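Local coordinates for 4-hydroxy-tetrahydrodipicolinate synthase (Aquifex aeolicus, PDB 2EHH), which probably catalyses the condensation of pyruvate with aspartate-beta-semialdehyde to 4-hydroxy-tetrahydrodipicolinate, a step of lysine biosynthesis, and assembles as a homotetramer, at residues 8-13 / 24-29; 171-174 / 180-183; 207-212 / 253-258. All coordinates share one frame; numbering follows the deposited sequence.

Contact 1 of 3, residues 8-13 / 24-29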
loop_
_atom_site.group_PDB
_atom_site.type_symbol
_atom_site.label_atom_id
_atom_site.label_comp_id
_atom_site.label_asym_id
_atom_site.label_seq_id
_atom_site.Cartn_x
_atom_site.Cartn_y
_atom_site.Cartn_z
ATOM N N ALA A 8 -23.975 -6.103 13.370
ATOM C CA ALA A 8 -22.814 -6.188 14.252
ATOM C C ALA A 8 -23.249 -5.216 15.346
ATOM O O ALA A 8 -23.090 -4.000 15.228
ATOM C CB ALA A 8 -21.554 -5.685 13.534
ATOM N N LEU A 9 -23.843 -5.763 16.397
ATOM C CA LEU A 9 -24.379 -4.951 17.479
ATOM C C LEU A 9 -23.359 -4.257 18.372
ATOM O O LEU A 9 -22.364 -4.852 18.783
ATOM C CB LEU A 9 -25.297 -5.816 18.344
ATOM C CG LEU A 9 -26.399 -5.089 19.107
ATOM C CD1 LEU A 9 -27.445 -4.594 18.125
ATOM C CD2 LEU A 9 -27.039 -6.038 20.116
ATOM N N ILE A 10 -23.617 -2.989 18.665
ATOM C CA ILE A 10 -22.756 -2.224 19.557
ATOM C C ILE A 10 -23.012 -2.777 20.957
ATOM O O ILE A 10 -24.017 -3.452 21.180
ATOM C CB ILE A 10 -23.150 -0.731 19.588
ATOM C CG1 ILE A 10 -24.629 -0.602 19.969
ATOM C CG2 ILE A 10 -22.886 -0.091 18.234
ATOM C CD1 ILE A 10 -25.072 0.817 20.279
ATOM N N THR A 11 -22.107 -2.503 21.889
ATOM C CA THR A 11 -22.284 -2.942 23.270
ATOM C C THR A 11 -22.486 -1.688 24.118
ATOM O O THR A 11 -21.548 -0.923 24.351
ATOM C CB THR A 11 -21.058 -3.709 23.801
ATOM O OG1 THR A 11 -20.833 -4.875 23.001
ATOM C CG2 THR A 11 -21.289 -4.138 25.253
ATOM N N PRO A 12 -23.729 -1.445 24.565
ATOM C CA PRO A 12 -24.064 -0.278 25.388
ATOM C C PRO A 12 -23.314 -0.291 26.716
ATOM O O PRO A 12 -23.153 -1.343 27.337
ATOM C CB PRO A 12 -25.572 -0.419 25.593
ATOM C CG PRO A 12 -26.021 -1.181 24.389
ATOM C CD PRO A 12 -24.939 -2.216 24.234
ATOM N N PHE A 13 -22.859 0.881 27.143
ATOM C CA PHE A 13 -22.143 1.023 28.406
ATOM C C PHE A 13 -22.834 2.078 29.264
ATOM O O PHE A 13 -23.425 3.022 28.745
ATOM C CB PHE A 13 -20.692 1.465 28.166
ATOM C CG PHE A 13 -19.815 0.403 27.570
ATOM C CD1 PHE A 13 -18.928 0.719 26.544
ATOM C CD2 PHE A 13 -19.851 -0.903 28.045
ATOM C CE1 PHE A 13 -18.090 -0.253 25.999
ATOM C CE2 PHE A 13 -19.016 -1.883 27.509
ATOM C CZ PHE A 13 -18.133 -1.555 26.482
ATOM N N GLY A 24 -30.812 -5.177 26.009
ATOM C CA GLY A 24 -32.070 -5.883 25.863
ATOM C C GLY A 24 -32.998 -5.182 24.893
ATOM O O GLY A 24 -33.622 -5.825 24.050
ATOM N N ASN A 25 -33.097 -3.860 25.003
ATOM C CA ASN A 25 -33.966 -3.101 24.111
ATOM C C ASN A 25 -33.437 -3.108 22.680
ATOM O O ASN A 25 -34.204 -3.060 21.720
ATOM C CB ASN A 25 -34.119 -1.671 24.621
ATOM C CG ASN A 25 -34.982 -1.596 25.870
ATOM O OD1 ASN A 25 -34.639 -2.155 26.909
ATOM N ND2 ASN A 25 -36.113 -0.915 25.767
ATOM N N LEU A 26 -32.117 -3.175 22.550
ATOM C CA LEU A 26 -31.470 -3.214 21.245
ATOM C C LEU A 26 -31.879 -4.529 20.573
ATOM O O LEU A 26 -32.164 -4.573 19.375
ATOM C CB LEU A 26 -29.951 -3.159 21.435
ATOM C CG LEU A 26 -29.113 -2.081 20.742
ATOM C CD1 LEU A 26 -29.839 -0.743 20.719
ATOM C CD2 LEU A 26 -27.770 -1.973 21.474
ATOM N N ILE A 27 -31.918 -5.602 21.357
ATOM C CA ILE A 27 -32.301 -6.902 20.825
ATOM C C ILE A 27 -33.750 -6.887 20.335
ATOM O O ILE A 27 -34.045 -7.383 19.250
ATOM C CB ILE A 27 -32.103 -8.006 21.883
ATOM C CG1 ILE A 27 -30.605 -8.170 22.160
ATOM C CG2 ILE A 27 -32.702 -9.321 21.397
ATOM C CD1 ILE A 27 -30.261 -9.235 23.185
ATOM N N GLU A 28 -34.646 -6.314 21.130
ATOM C CA GLU A 28 -36.056 -6.232 20.751
ATOM C C GLU A 28 -36.190 -5.364 19.503
ATOM O O GLU A 28 -37.002 -5.639 18.619
ATOM C CB GLU A 28 -36.870 -5.625 21.898
ATOM C CG GLU A 28 -36.793 -6.431 23.184
ATOM C CD GLU A 28 -37.411 -7.811 23.046
ATOM O OE1 GLU A 28 -37.013 -8.714 23.809
ATOM O OE2 GLU A 28 -38.297 -7.993 22.184
ATOM N N PHE A 29 -35.387 -4.307 19.445
ATOM C CA PHE A 29 -35.385 -3.394 18.307
ATOM C C PHE A 29 -35.184 -4.187 17.017
ATOM O O PHE A 29 -35.902 -3.992 16.032
ATOM C CB PHE A 29 -34.257 -2.369 18.482
ATOM C CG PHE A 29 -34.092 -1.417 17.326
ATOM C CD1 PHE A 29 -35.114 -0.545 16.963
ATOM C CD2 PHE A 29 -32.889 -1.364 16.627
ATOM C CE1 PHE A 29 -34.937 0.370 15.925
ATOM C CE2 PHE A 29 -32.701 -0.453 15.589
ATOM C CZ PHE A 29 -33.725 0.417 15.237
#
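Leu26 reaches from helix 20-31 onto the loop that follows strand 4-8 and meets Leu9, Ile10 and Pro12 there. Its CB is directed toward the loop and stays 4.4 Å from CD1 of Leu9. One bond further, CG lies 4.0 Å from CD1 of Leu9, and the two leucine side chains pass at a slant. The main contact is made by the tip methyl CD2. It meets CG at the outer end of the Pro12 ring at 3.5 Å, shorter than a usual carbon-carbon contact. CG1 of Ile10 lies 3.7 Å from CD2, the two side chains being nearly perpendicular, and CG of Leu9 is 4.1 Å from the same methyl. Ile10 places CG1 between its backbone N and carbonyl carbon (chi1 56°), which turns CG1 to CD2 of Leu26; its side chain also touches Val252 and Cys256 of helix 250-258. With four buried, wholly aliphatic residues and no polar bond between the segments, this contact between helix 20-31 and the loop, close to the predicted pyruvate-binding Thr44, rests on dispersion and the burial of apolar surface.

Contact 2 of 3, residues 171-174 / 180-183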
loop_
_atom_site.group_PDB
_atom_site.type_symbol
_atom_site.label_atom_id
_atom_site.label_comp_id
_atom_site.label_asym_id
_atom_site.label_seq_id
_atom_site.Cartn_x
_atom_site.Cartn_y
_atom_site.Cartn_z
ATOM N N SER A 171 -14.822 -13.427 -5.658
ATOM C CA SER A 171 -15.019 -14.336 -6.786
ATOM C C SER A 171 -14.293 -15.646 -6.534
ATOM O O SER A 171 -14.843 -16.733 -6.747
ATOM C CB SER A 171 -14.484 -13.724 -8.088
ATOM O OG SER A 171 -15.349 -12.720 -8.577
ATOM N N GLU A 172 -13.051 -15.535 -6.077
ATOM C CA GLU A 172 -12.232 -16.706 -5.811
ATOM C C GLU A 172 -12.856 -17.605 -4.749
ATOM O O GLU A 172 -12.906 -18.821 -4.916
ATOM C CB GLU A 172 -10.833 -16.272 -5.382
ATOM C CG GLU A 172 -9.768 -17.326 -5.607
ATOM C CD GLU A 172 -9.490 -17.589 -7.083
ATOM O OE1 GLU A 172 -9.124 -16.635 -7.810
ATOM O OE2 GLU A 172 -9.631 -18.752 -7.517
ATOM N N ILE A 173 -13.329 -17.012 -3.657
ATOM C CA ILE A 173 -13.953 -17.790 -2.587
ATOM C C ILE A 173 -15.228 -18.475 -3.079
ATOM O O ILE A 173 -15.406 -19.677 -2.895
ATOM C CB ILE A 173 -14.305 -16.895 -1.375
ATOM C CG1 ILE A 173 -13.027 -16.272 -0.802
ATOM C CG2 ILE A 173 -15.006 -17.717 -0.311
ATOM C CD1 ILE A 173 -13.276 -15.176 0.215
ATOM N N VAL A 174 -16.117 -17.710 -3.705
ATOM C CA VAL A 174 -17.364 -18.274 -4.218
ATOM C C VAL A 174 -17.095 -19.430 -5.186
ATOM O O VAL A 174 -17.712 -20.492 -5.094
ATOM C CB VAL A 174 -18.205 -17.200 -4.939
ATOM C CG1 VAL A 174 -19.388 -17.851 -5.661
ATOM C CG2 VAL A 174 -18.706 -16.175 -3.924
ATOM N N SER A 180 -21.919 -24.854 -0.545
ATOM C CA SER A 180 -22.241 -25.112 0.856
ATOM C C SER A 180 -21.613 -24.053 1.760
ATOM O O SER A 180 -21.923 -23.982 2.949
ATOM C CB SER A 180 -21.761 -26.506 1.268
ATOM O OG SER A 180 -20.354 -26.636 1.139
ATOM N N PHE A 181 -20.740 -23.231 1.188
ATOM C CA PHE A 181 -20.059 -22.183 1.943
ATOM C C PHE A 181 -20.769 -20.855 1.720
ATOM O O PHE A 181 -21.286 -20.597 0.637
ATOM C CB PHE A 181 -18.608 -22.068 1.477
ATOM C CG PHE A 181 -17.742 -21.255 2.389
ATOM C CD1 PHE A 181 -17.233 -21.809 3.560
ATOM C CD2 PHE A 181 -17.430 -19.933 2.079
ATOM C CE1 PHE A 181 -16.423 -21.063 4.409
ATOM C CE2 PHE A 181 -16.617 -19.176 2.925
ATOM C CZ PHE A 181 -16.112 -19.742 4.089
ATOM N N SER A 182 -20.790 -20.004 2.737
ATOM C CA SER A 182 -21.458 -18.721 2.600
ATOM C C SER A 182 -20.548 -17.519 2.823
ATOM O O SER A 182 -19.853 -17.430 3.834
ATOM C CB SER A 182 -22.641 -18.653 3.565
ATOM O OG SER A 182 -23.095 -17.320 3.712
ATOM N N VAL A 183 -20.544 -16.603 1.862
ATOM C CA VAL A 183 -19.755 -15.386 1.987
ATOM C C VAL A 183 -20.670 -14.253 2.437
ATOM O O VAL A 183 -21.726 -14.015 1.846
ATOM C CB VAL A 183 -19.106 -14.972 0.654
ATOM C CG1 VAL A 183 -18.403 -13.624 0.820
ATOM C CG2 VAL A 183 -18.119 -16.036 0.204
#
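The CG2 methyl of Ile173 approaches the Phe181 ring obliquely, 3.9 Å from CE2 and 4.1 Å from CD2. Elsewhere the phenylalanine touches Ala151 of helix 144-153 and Ser160 of strand 157-162, so it sits among two helices and a neighbouring strand. The setting is a beta-alpha-beta crossover of the TIM barrel: strand 157-162, helix 167-177 and strand 182-185 follow one another, the two strands lie parallel and adjacent, and the contact packs the helix against the beginning of the second strand.

Ile173 is the centre of the contact. With chi1 at -61°, CG1 lies beside the backbone N and CG2 is thrown to the far side of CB from that nitrogen, which brings this methyl against both the phenylalanine ring and Val183. It comes to 3.6 Å from CG2 of Val183, the two side chains crossing at a slant. Further contacts of Ile173 with Val144 and Met147 tie it to the preceding helix, 144-153.

Ser182 and Val183, the first residues of strand 182-185, turn to opposite sides in the usual manner of a barrel strand, and Phe181, just before it, faces the helix. Ser182 OG is hydrogen-bonded to the backbone O of Phe2. Val183 lies about 8 Å, side chain to side chain, from Lys161, the predicted Schiff-base lysine. The helix also faces the second subunit, since Ser171 OG is hydrogen-bonded to His233 NE2 of that subunit and Val174 packs on its Tyr234. Towards Val183, Val174 offers one methyl: its CG2 stands 4.2 Å from Val183 CG2, the two side chains nearly perpendicular.

Contact 3 of 3, residues 207-212 / 253-258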
loop_
_atom_site.group_PDB
_atom_site.type_symbol
_atom_site.label_atom_id
_atom_site.label_comp_id
_atom_site.label_asym_id
_atom_site.label_seq_id
_atom_site.Cartn_x
_atom_site.Cartn_y
_atom_site.Cartn_z
ATOM N N ASN A 207 -26.870 -1.402 9.961
ATOM C CA ASN A 207 -28.036 -2.112 10.477
ATOM C C ASN A 207 -28.447 -1.626 11.863
ATOM O O ASN A 207 -29.610 -1.729 12.247
ATOM C CB ASN A 207 -27.735 -3.609 10.569
ATOM C CG ASN A 207 -28.484 -4.403 9.552
ATOM O OD1 ASN A 207 -29.464 -3.922 8.984
ATOM N ND2 ASN A 207 -28.050 -5.633 9.318
ATOM N N ASN A 208 -27.475 -1.129 12.618
ATOM C CA ASN A 208 -27.721 -0.638 13.967
ATOM C C ASN A 208 -28.719 0.513 14.020
ATOM O O ASN A 208 -29.422 0.675 15.018
ATOM C CB ASN A 208 -26.407 -0.174 14.605
ATOM C CG ASN A 208 -25.592 -1.316 15.168
ATOM O OD1 ASN A 208 -25.889 -1.831 16.246
ATOM N ND2 ASN A 208 -24.554 -1.722 14.440
ATOM N N VAL A 209 -28.790 1.304 12.952
ATOM C CA VAL A 209 -29.686 2.450 12.945
ATOM C C VAL A 209 -30.803 2.459 11.908
ATOM O O VAL A 209 -31.813 3.129 12.107
ATOM C CB VAL A 209 -28.884 3.760 12.841
ATOM C CG1 VAL A 209 -27.928 3.862 14.024
ATOM C CG2 VAL A 209 -28.118 3.808 11.540
ATOM N N MET A 210 -30.625 1.743 10.803
ATOM C CA MET A 210 -31.661 1.666 9.779
ATOM C C MET A 210 -31.834 0.213 9.344
ATOM O O MET A 210 -31.586 -0.144 8.194
ATOM C CB MET A 210 -31.311 2.559 8.577
ATOM C CG MET A 210 -31.499 4.049 8.856
ATOM S SD MET A 210 -31.261 5.115 7.419
ATOM C CE MET A 210 -32.847 4.976 6.603
ATOM N N PRO A 211 -32.277 -0.648 10.277
ATOM C CA PRO A 211 -32.510 -2.086 10.084
ATOM C C PRO A 211 -33.425 -2.424 8.911
ATOM O O PRO A 211 -33.121 -3.304 8.100
ATOM C CB PRO A 211 -33.145 -2.521 11.409
ATOM C CG PRO A 211 -32.674 -1.504 12.386
ATOM C CD PRO A 211 -32.732 -0.224 11.613
ATOM N N ARG A 212 -34.554 -1.728 8.840
ATOM C CA ARG A 212 -35.545 -1.968 7.796
ATOM C C ARG A 212 -35.003 -1.736 6.393
ATOM O O ARG A 212 -35.161 -2.582 5.510
ATOM C CB ARG A 212 -36.774 -1.083 8.028
ATOM C CG ARG A 212 -37.448 -1.311 9.375
ATOM C CD ARG A 212 -38.574 -0.318 9.606
ATOM N NE ARG A 212 -39.698 -0.539 8.701
ATOM C CZ ARG A 212 -40.709 -1.369 8.943
ATOM N NH1 ARG A 212 -40.749 -2.068 10.073
ATOM N NH2 ARG A 212 -41.687 -1.499 8.053
ATOM N N LYS A 253 -22.025 4.082 17.332
ATOM C CA LYS A 253 -22.468 4.134 18.719
ATOM C C LYS A 253 -23.000 5.539 18.994
ATOM O O LYS A 253 -23.990 5.712 19.708
ATOM C CB LYS A 253 -21.325 3.797 19.683
ATOM C CG LYS A 253 -21.711 3.967 21.154
ATOM C CD LYS A 253 -20.711 3.317 22.111
ATOM C CE LYS A 253 -21.229 1.977 22.636
ATOM N NZ LYS A 253 -20.378 1.447 23.747
ATOM N N THR A 254 -22.349 6.543 18.412
ATOM C CA THR A 254 -22.785 7.923 18.591
ATOM C C THR A 254 -24.174 8.116 17.974
ATOM O O THR A 254 -25.018 8.828 18.525
ATOM C CB THR A 254 -21.803 8.918 17.937
ATOM O OG1 THR A 254 -20.504 8.780 18.535
ATOM C CG2 THR A 254 -22.293 10.350 18.132
ATOM N N ALA A 255 -24.409 7.477 16.831
ATOM C CA ALA A 255 -25.702 7.584 16.159
ATOM C C ALA A 255 -26.798 6.956 17.016
ATOM O O ALA A 255 -27.892 7.513 17.147
ATOM C CB ALA A 255 -25.648 6.899 14.797
ATOM N N CYS A 256 -26.508 5.791 17.585
ATOM C CA CYS A 256 -27.474 5.102 18.437
ATOM C C CYS A 256 -27.782 5.965 19.658
ATOM O O CYS A 256 -28.912 5.971 20.147
ATOM C CB CYS A 256 -26.929 3.741 18.880
ATOM S SG CYS A 256 -26.766 2.538 17.532
ATOM N N TRP A 257 -26.778 6.688 20.148
ATOM C CA TRP A 257 -26.974 7.568 21.296
ATOM C C TRP A 257 -27.941 8.673 20.896
ATOM O O TRP A 257 -28.842 9.024 21.656
ATOM C CB TRP A 257 -25.649 8.188 21.742
ATOM C CG TRP A 257 -25.824 9.414 22.593
ATOM C CD1 TRP A 257 -26.275 9.469 23.883
ATOM C CD2 TRP A 257 -25.566 10.768 22.200
ATOM N NE1 TRP A 257 -26.312 10.778 24.318
ATOM C CE2 TRP A 257 -25.880 11.594 23.305
ATOM C CE3 TRP A 257 -25.099 11.364 21.020
ATOM C CZ2 TRP A 257 -25.741 12.989 23.265
ATOM C CZ3 TRP A 257 -24.960 12.752 20.981
ATOM C CH2 TRP A 257 -25.280 13.547 22.098
ATOM N N MET A 258 -27.745 9.216 19.697
ATOM C CA MET A 258 -28.603 10.277 19.187
ATOM C C MET A 258 -30.046 9.798 19.066
ATOM O O MET A 258 -30.985 10.580 19.219
ATOM C CB MET A 258 -28.105 10.756 17.823
ATOM C CG MET A 258 -26.747 11.433 17.867
ATOM S SD MET A 258 -26.280 12.115 16.270
ATOM C CE MET A 258 -24.791 13.014 16.727
#
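Val209 and Cys256 form the middle of this contact, at the point where the backbones of 207-212 and 253-258 come nearest, with CA atoms 6.5 Å apart. The apolar contacts centre on one methyl. CG1 of Val209 lies 3.9 Å from CB of Ala255 and equally 3.9 Å from SG of Cys256, so it rests against two consecutive residues of the helix. Its position follows from chi1 of -59°, which sets CG1 beside the backbone N and opposite the carbonyl carbon. Val209 also touches Leu239 of helix 226-242, making it a meeting point for two helices of the C-terminal part of the chain.

A further van der Waals contact joins the aliphatic root of Asn208 to the same sulfur, CB to SG 4.0 Å. SG thus touches both Asn208 and Val209.

Polar interactions are directed elsewhere. The amide of Asn208 does not bond to the helix; its ND2 donates to the backbone oxygens of Ala8 and Val205, two acceptors that fix the rotation of the buried group and link this segment to the end of strand 4-8. Lys253 points away from 207-212, and its NZ forms a salt bridge with Glu46 and a hydrogen bond with the backbone oxygen of Glu265.

Met210 occupies the N-cap of helix 211-223 and Pro211 begins that helix. The arrangement thus belongs to the last beta-alpha loop of a TIM barrel, after strand 201-204, here packed against a helix of the C-terminal extension that DapA-family enzymes add to the barrel.

How the contacts relate
Contacts 1 and 3 are neighbours, their centres 10 Å apart on the same side of the chain's centre, and they touch directly. Besides the bond from Asn208 to strand 4-8, Thr11 O receives a probable hydrogen bond from Lys253 NZ at 2.7 Å, and Phe29 CE2 packs on Pro211 CG at 3.4 Å. Together they join the loops after the first and last barrel strands beside the predicted pyruvate-binding Thr44, whose side chain lies about 4 Å from those of Ile10 and Asn208. Contact 2 stands apart across the barrel, its centre about 29 Å from either of the others, with nearest atoms about 13 to 14 Å away, on the flank that meets a second subunit.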